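Long-range contact in lipoprotein (Colwellia psychrerythraea, PDB 3O0Y), which is of unknown function but, as a putative lipoprotein, probably belongs to a metallopeptidase-like family: residues A[499-510]-A[524-534]. Numbering follows the deposited sequence.
Sequences QAELFRAVRLVV and AISYMSEQTGT. With SO4 (sulfate ion), chain D.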
ATOM      1  N   GLN A 499      15.283 -14.424   0.617  1.00  6.36           N
ATOM      2  CA  GLN A 499      13.971 -15.023   0.577  1.00  7.15           C
ATOM      3  C   GLN A 499      12.882 -14.007   0.263  1.00  6.42           C
ATOM      4  O   GLN A 499      11.973 -14.299  -0.521  1.00  6.44           O
ATOM      5  CB  GLN A 499      13.621 -15.670   1.875  1.00  6.81           C
ATOM      6  CG  GLN A 499      12.333 -16.420   1.869  1.00  8.66           C
ATOM      7  CD  GLN A 499      12.050 -17.056   3.243  1.00 14.73           C
ATOM      8  OE1 GLN A 499      12.355 -16.443   4.295  1.00 17.94           O
ATOM      9  NE2 GLN A 499      11.409 -18.243   3.235  1.00 16.71           N
ATOM     10  N   ALA A 500      12.994 -12.845   0.847  1.00  4.86           N
ATOM     11  CA  ALA A 500      12.017 -11.725   0.624  1.00  6.65           C
ATOM     12  C   ALA A 500      12.151 -11.232  -0.841  1.00  6.50           C
ATOM     13  O   ALA A 500      11.168 -10.920  -1.475  1.00  7.71           O
ATOM     14  CB  ALA A 500      12.251 -10.618   1.633  1.00  6.09           C
ATOM     15  N   GLU A 501      13.368 -11.213  -1.388  1.00  7.09           N
ATOM     16  CA  GLU A 501      13.581 -10.803  -2.795  1.00  7.35           C
ATOM     17  C   GLU A 501      12.965 -11.829  -3.756  1.00  7.23           C
ATOM     18  O   GLU A 501      12.257 -11.492  -4.727  1.00  8.44           O
ATOM     19  CB  GLU A 501      15.044 -10.589  -3.063  1.00  7.96           C
ATOM     20  CG  GLU A 501      15.252  -9.910  -4.430  1.00  9.36           C
ATOM     21  CD  GLU A 501      16.688  -9.873  -4.890  1.00  9.75           C
ATOM     22  OE1 GLU A 501      17.624 -10.084  -4.065  1.00 13.11           O
ATOM     23  OE2 GLU A 501      16.892  -9.500  -6.089  1.00 11.53           O
ATOM     24  N   LEU A 502      13.244 -13.095  -3.423  1.00  7.19           N
ATOM     25  CA  LEU A 502      12.691 -14.258  -4.115  1.00  6.84           C
ATOM     26  C   LEU A 502      11.186 -14.191  -4.102  1.00  7.77           C
ATOM     27  O   LEU A 502      10.557 -14.399  -5.146  1.00  5.68           O
ATOM     28  CB  LEU A 502      13.179 -15.542  -3.448  1.00  5.41           C
ATOM     29  CG  LEU A 502      12.601 -16.817  -4.113  1.00  9.03           C
ATOM     30  CD1 LEU A 502      12.927 -16.975  -5.607  1.00 10.91           C
ATOM     31  CD2 LEU A 502      13.159 -18.028  -3.310  1.00  9.93           C
ATOM     32  N   PHE A 503      10.597 -13.798  -2.968  1.00  5.99           N
ATOM     33  CA  PHE A 503       9.143 -13.740  -2.859  1.00  7.77           C
ATOM     34  C   PHE A 503       8.599 -12.739  -3.878  1.00  6.51           C
ATOM     35  O   PHE A 503       7.564 -12.979  -4.500  1.00  7.20           O
ATOM     36  CB  PHE A 503       8.790 -13.361  -1.410  1.00  6.45           C
ATOM     37  CG  PHE A 503       7.363 -13.577  -1.070  1.00  8.12           C
ATOM     38  CD1 PHE A 503       6.955 -14.798  -0.616  1.00 15.48           C
ATOM     39  CD2 PHE A 503       6.442 -12.583  -1.247  1.00 13.79           C
ATOM     40  CE1 PHE A 503       5.577 -15.048  -0.292  1.00 16.43           C
ATOM     41  CE2 PHE A 503       5.070 -12.808  -0.934  1.00 15.65           C
ATOM     42  CZ  PHE A 503       4.659 -14.034  -0.446  1.00 14.98           C
ATOM     43  N   ARG A 504       9.282 -11.618  -4.029  1.00  6.70           N
ATOM     44  CA  ARG A 504       8.839 -10.599  -4.927  1.00  6.79           C
ATOM     45  C   ARG A 504       9.083 -10.956  -6.415  1.00  7.35           C
ATOM     46  O   ARG A 504       8.344 -10.516  -7.280  1.00  8.92           O
ATOM     47  CB  ARG A 504       9.402  -9.246  -4.561  1.00  8.26           C
ATOM     48  CG  ARG A 504       8.590  -8.554  -3.510  1.00 10.83           C
ATOM     49  CD  ARG A 504       9.249  -8.476  -2.269  1.00 22.72           C
ATOM     50  NE  ARG A 504       8.383  -8.061  -1.140  1.00 17.48           N
ATOM     51  CZ  ARG A 504       8.232  -8.762  -0.061  1.00 22.71           C
ATOM     52  NH1 ARG A 504       8.785  -9.993   0.029  1.00 21.25           N
ATOM     53  NH2 ARG A 504       7.453  -8.282   0.908  1.00 30.74           N
ATOM     54  N   ALA A 505      10.064 -11.792  -6.708  1.00  6.45           N
ATOM     55  CA  ALA A 505      10.235 -12.349  -8.041  1.00  6.75           C
ATOM     56  C   ALA A 505       9.094 -13.328  -8.333  1.00  6.99           C
ATOM     57  O   ALA A 505       8.491 -13.301  -9.438  1.00  6.48           O
ATOM     58  CB  ALA A 505      11.617 -12.997  -8.124  1.00  7.57           C
ATOM     59  N   VAL A 506       8.776 -14.175  -7.364  1.00  7.20           N
ATOM     60  CA  VAL A 506       7.611 -15.063  -7.508  1.00  5.29           C
ATOM     61  C   VAL A 506       6.348 -14.293  -7.835  1.00  6.71           C
ATOM     62  O   VAL A 506       5.506 -14.769  -8.634  1.00  5.48           O
ATOM     63  CB  VAL A 506       7.446 -15.997  -6.280  1.00  7.15           C
ATOM     64  CG1 VAL A 506       6.118 -16.768  -6.294  1.00  6.90           C
ATOM     65  CG2 VAL A 506       8.634 -17.006  -6.242  1.00  6.25           C
ATOM     66  N   ARG A 507       6.164 -13.109  -7.213  1.00  6.81           N
ATOM     67  CA  ARG A 507       5.036 -12.254  -7.498  1.00  7.67           C
ATOM     68  C   ARG A 507       4.899 -11.930  -8.973  1.00  8.28           C
ATOM     69  O   ARG A 507       3.790 -11.950  -9.497  1.00  8.65           O
ATOM     70  CB  ARG A 507       5.093 -10.968  -6.680  1.00  7.03           C
ATOM     71  CG  ARG A 507       4.671 -11.148  -5.280  1.00  8.55           C
ATOM     72  CD  ARG A 507       4.654  -9.829  -4.496  1.00  6.21           C
ATOM     73  NE  ARG A 507       3.988  -9.971  -3.211  1.00  7.56           N
ATOM     74  CZ  ARG A 507       4.150  -9.134  -2.178  1.00 12.06           C
ATOM     75  NH1 ARG A 507       4.897  -8.036  -2.293  1.00 11.50           N
ATOM     76  NH2 ARG A 507       3.530  -9.385  -1.019  1.00 12.04           N
ATOM     77  N   LEU A 508       5.991 -11.692  -9.670  1.00  6.18           N
ATOM     78  CA  LEU A 508       5.921 -11.438 -11.141  1.00  6.72           C
ATOM     79  C   LEU A 508       5.331 -12.649 -11.874  1.00  8.45           C
ATOM     80  O   LEU A 508       4.494 -12.554 -12.821  1.00  9.73           O
ATOM     81  CB  LEU A 508       7.315 -11.157 -11.702  1.00  6.07           C
ATOM     82  CG  LEU A 508       7.997  -9.868 -11.213  1.00  7.63           C
ATOM     83  CD1 LEU A 508       9.265  -9.761 -12.088  1.00  7.91           C
ATOM     84  CD2 LEU A 508       7.079  -8.616 -11.373  1.00  6.45           C
ATOM     85  N   VAL A 509       5.747 -13.835 -11.427  1.00  6.86           N
ATOM     86  CA  VAL A 509       5.323 -15.063 -12.061  1.00  6.30           C
ATOM     87  C   VAL A 509       3.835 -15.359 -11.797  1.00  6.29           C
ATOM     88  O   VAL A 509       3.031 -15.705 -12.720  1.00  8.78           O
ATOM     89  CB  VAL A 509       6.162 -16.246 -11.601  1.00  4.83           C
ATOM     90  CG1 VAL A 509       5.658 -17.518 -12.295  1.00  7.46           C
ATOM     91  CG2 VAL A 509       7.650 -16.077 -11.932  1.00  6.92           C
ATOM     92  N   VAL A 510       3.440 -15.257 -10.522  1.00  6.54           N
ATOM     93  CA  VAL A 510       2.076 -15.645 -10.144  1.00  6.58           C
ATOM     94  C   VAL A 510       1.005 -14.579 -10.537  1.00  7.43           C
ATOM     95  O   VAL A 510      -0.154 -14.942 -10.834  1.00  7.27           O
ATOM     96  CB  VAL A 510       1.918 -16.057  -8.627  1.00  8.57           C
ATOM     97  CG1 VAL A 510       2.779 -17.346  -8.312  1.00 10.45           C
ATOM     98  CG2 VAL A 510       2.227 -14.920  -7.694  1.00 10.64           C
ATOM     99  N   ALA A 524      -1.376 -21.363  -8.447  1.00  9.07           N
ATOM    100  CA  ALA A 524      -0.566 -20.235  -7.986  1.00  9.05           C
ATOM    101  C   ALA A 524      -0.102 -20.490  -6.535  1.00  9.28           C
ATOM    102  O   ALA A 524       1.075 -20.269  -6.189  1.00  9.07           O
ATOM    103  CB  ALA A 524      -1.388 -18.900  -8.105  1.00  8.07           C
ATOM    104  N   ILE A 525      -1.009 -20.985  -5.686  1.00 10.36           N
ATOM    105  CA  ILE A 525      -0.631 -21.314  -4.292  1.00 10.74           C
ATOM    106  C   ILE A 525       0.517 -22.358  -4.263  1.00 11.19           C
ATOM    107  O   ILE A 525       1.534 -22.176  -3.574  1.00 13.19           O
ATOM    108  CB  ILE A 525      -1.848 -21.871  -3.499  1.00 11.05           C
ATOM    109  CG1 ILE A 525      -2.890 -20.777  -3.266  1.00 13.06           C
ATOM    110  CG2 ILE A 525      -1.396 -22.457  -2.113  1.00 15.27           C
ATOM    111  CD1 ILE A 525      -4.213 -21.229  -2.848  1.00 11.14           C
ATOM    112  N   SER A 526       0.339 -23.429  -5.021  1.00 12.38           N
ATOM    113  CA  SER A 526       1.321 -24.525  -5.059  1.00 13.92           C
ATOM    114  C   SER A 526       2.666 -23.995  -5.501  1.00 13.14           C
ATOM    115  O   SER A 526       3.680 -24.232  -4.846  1.00 13.42           O
ATOM    116  CB  SER A 526       0.895 -25.621  -6.041  1.00 16.10           C
ATOM    117  OG  SER A 526      -0.275 -26.256  -5.560  1.00 27.28           O
ATOM    118  N   TYR A 527       2.680 -23.184  -6.571  1.00 11.46           N
ATOM    119  CA  TYR A 527       3.962 -22.657  -7.111  1.00 10.59           C
ATOM    120  C   TYR A 527       4.644 -21.814  -6.032  1.00 10.55           C
ATOM    121  O   TYR A 527       5.858 -21.941  -5.779  1.00 10.98           O
ATOM    122  CB  TYR A 527       3.699 -21.835  -8.408  1.00 12.00           C
ATOM    123  CG  TYR A 527       4.941 -21.255  -9.038  1.00 10.88           C
ATOM    124  CD1 TYR A 527       5.860 -22.042  -9.737  1.00 13.24           C
ATOM    125  CD2 TYR A 527       5.328 -19.940  -8.761  1.00 10.64           C
ATOM    126  CE1 TYR A 527       7.015 -21.472 -10.318  1.00 13.52           C
ATOM    127  CE2 TYR A 527       6.514 -19.449  -9.201  1.00  9.88           C
ATOM    128  CZ  TYR A 527       7.339 -20.171  -9.985  1.00  9.71           C
ATOM    129  OH  TYR A 527       8.476 -19.578 -10.448  1.00  9.77           O
ATOM    130  N   MET A 528       3.892 -20.849  -5.485  1.00 10.92           N
ATOM    131  CA  MET A 528       4.500 -19.910  -4.551  1.00 11.19           C
ATOM    132  C   MET A 528       5.024 -20.640  -3.281  1.00 12.12           C
ATOM    133  O   MET A 528       6.114 -20.309  -2.741  1.00 11.47           O
ATOM    134  CB  MET A 528       3.535 -18.766  -4.171  1.00 10.63           C
ATOM    135  CG  MET A 528       4.037 -17.811  -3.099  1.00 10.13           C
ATOM    136  SD  MET A 528       2.953 -16.226  -2.973  1.00  5.41           S
ATOM    137  CE  MET A 528       3.842 -15.125  -3.811  1.00 15.98           C
ATOM    138  N   SER A 529       4.241 -21.572  -2.776  1.00 13.14           N
ATOM    139  CA  SER A 529       4.680 -22.367  -1.637  1.00 16.75           C
ATOM    140  C   SER A 529       5.998 -23.094  -1.915  1.00 15.58           C
ATOM    141  O   SER A 529       6.984 -22.935  -1.133  1.00 20.25           O
ATOM    142  CB  SER A 529       3.625 -23.437  -1.312  1.00 17.84           C
ATOM    143  OG  SER A 529       2.598 -22.781  -0.716  1.00 21.42           O
ATOM    144  N   GLU A 530       6.015 -23.814  -3.025  1.00 16.58           N
ATOM    145  CA  GLU A 530       7.178 -24.630  -3.417  1.00 18.55           C
ATOM    146  C   GLU A 530       8.424 -23.786  -3.654  1.00 16.85           C
ATOM    147  O   GLU A 530       9.505 -24.211  -3.270  1.00 17.79           O
ATOM    148  CB  GLU A 530       6.943 -25.435  -4.670  1.00 20.24           C
ATOM    149  CG  GLU A 530       5.962 -26.568  -4.482  1.00 30.61           C
ATOM    150  CD  GLU A 530       5.495 -27.167  -5.802  1.00 40.18           C
ATOM    151  OE1 GLU A 530       6.163 -26.911  -6.838  1.00 49.16           O
ATOM    152  OE2 GLU A 530       4.468 -27.902  -5.794  1.00 46.37           O
ATOM    153  N   GLN A 531       8.263 -22.586  -4.221  1.00 13.78           N
ATOM    154  CA  GLN A 531       9.419 -21.826  -4.608  1.00 13.40           C
ATOM    155  C   GLN A 531       9.980 -21.078  -3.389  1.00 14.74           C
ATOM    156  O   GLN A 531      11.207 -20.895  -3.281  1.00 17.45           O
ATOM    157  CB  GLN A 531       9.068 -20.830  -5.748  1.00 13.10           C
ATOM    158  CG  GLN A 531       8.829 -21.454  -7.076  1.00 16.07           C
ATOM    159  CD  GLN A 531       9.948 -22.328  -7.591  1.00 20.06           C
ATOM    160  OE1 GLN A 531      11.131 -21.982  -7.508  1.00 23.14           O
ATOM    161  NE2 GLN A 531       9.575 -23.500  -8.090  1.00 27.09           N
ATOM    162  N   THR A 532       9.114 -20.650  -2.462  1.00 14.62           N
ATOM    163  CA  THR A 532       9.559 -19.736  -1.413  1.00 15.86           C
ATOM    164  C   THR A 532       9.749 -20.304  -0.011  1.00 18.04           C
ATOM    165  O   THR A 532      10.428 -19.665   0.830  1.00 21.05           O
ATOM    166  CB  THR A 532       8.611 -18.561  -1.225  1.00 16.40           C
ATOM    167  OG1 THR A 532       7.385 -19.052  -0.694  1.00 15.41           O
ATOM    168  CG2 THR A 532       8.369 -17.833  -2.527  1.00 17.33           C
ATOM    169  N   GLY A 533       9.231 -21.481   0.264  1.00 15.79           N
ATOM    170  CA  GLY A 533       9.309 -21.940   1.654  1.00 18.26           C
ATOM    171  C   GLY A 533       8.403 -21.134   2.593  1.00 20.34           C
ATOM    172  O   GLY A 533       8.580 -21.117   3.834  1.00 23.36           O
ATOM    173  N   THR A 534       7.410 -20.452   2.026  1.00 18.06           N
ATOM    174  CA  THR A 534       6.452 -19.738   2.864  1.00 18.39           C
ATOM    175  C   THR A 534       5.310 -20.660   3.259  1.00 16.63           C
ATOM    176  O   THR A 534       4.863 -21.480   2.460  1.00 15.47           O
ATOM    177  CB  THR A 534       5.933 -18.493   2.134  1.00 19.35           C
ATOM    178  OG1 THR A 534       7.067 -17.709   1.801  1.00 19.10           O
ATOM    179  CG2 THR A 534       4.978 -17.650   3.027  1.00 19.44           C
TER
HETATM  180  S   SO4 D 610       4.264  -6.118   0.927  1.00 22.32           S
HETATM  181  O1  SO4 D 610       5.511  -6.566   0.250  1.00 20.64           O
HETATM  182  O2  SO4 D 610       4.531  -6.005   2.322  1.00 25.87           O
HETATM  183  O3  SO4 D 610       3.835  -4.765   0.496  1.00 24.42           O
HETATM  184  O4  SO4 D 610       3.156  -6.956   0.551  1.00 29.62           O
HETATM  185  O   HOH W   1      10.727 -19.818   5.890  1.00 28.38           O
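V506 and M528 interlock: V506 sits among Y527, M528, Q531 and T532, while M528 enters the hole formed by F503, V506, R507 and V510. This reciprocal knobs-into-holes packing is the tight part of the contact. With CG anti to the backbone N and a bend at chi3, M528 brings its methyl over one face of the F503 ring. M528 CE lies 4.0 Å from the centroid of the F503 ring, 24° off the normal, a CH-pi contact, whereas SD of M528 approaches that ring obliquely as a Met-aromatic partner. M528 CE is also 3.7 Å from V506 CG1. Further along, the Y527 ring meets three valines obliquely, with Y527 CE2 3.7 Å from V509 CG1. V313 of helix 302-326 touches V506 and Q531, and Y546 of helix 536-548 touches F503, V510 and M528, consistent with a buried core.

The looser, hydrated side is confined to the partly exposed Q499 and T534; T532 itself is buried, its CG2 packing on V506 and F503. Extended beyond CG, Q499 sends NE2 to T532 O (3.0 Å, N-H...O angle 169°), and the acceptor lies in its amide plane. A water bridges Q499 NE2 and G533 O, at 3.2 Å from each. Where the helix ends, G533 has positive phi, and T532 OG1 accepts from T534 N at 3.1 Å, closing an ST turn; T534 OG1 lies at the F503 ring edge, 3.7 Å from F503 CE1.

The segment axes approach to 10.1 Å at 156° between their N-to-C directions: an antiparallel helical hairpin joining helices 491-515 and 521-532 within this mainly helical fold.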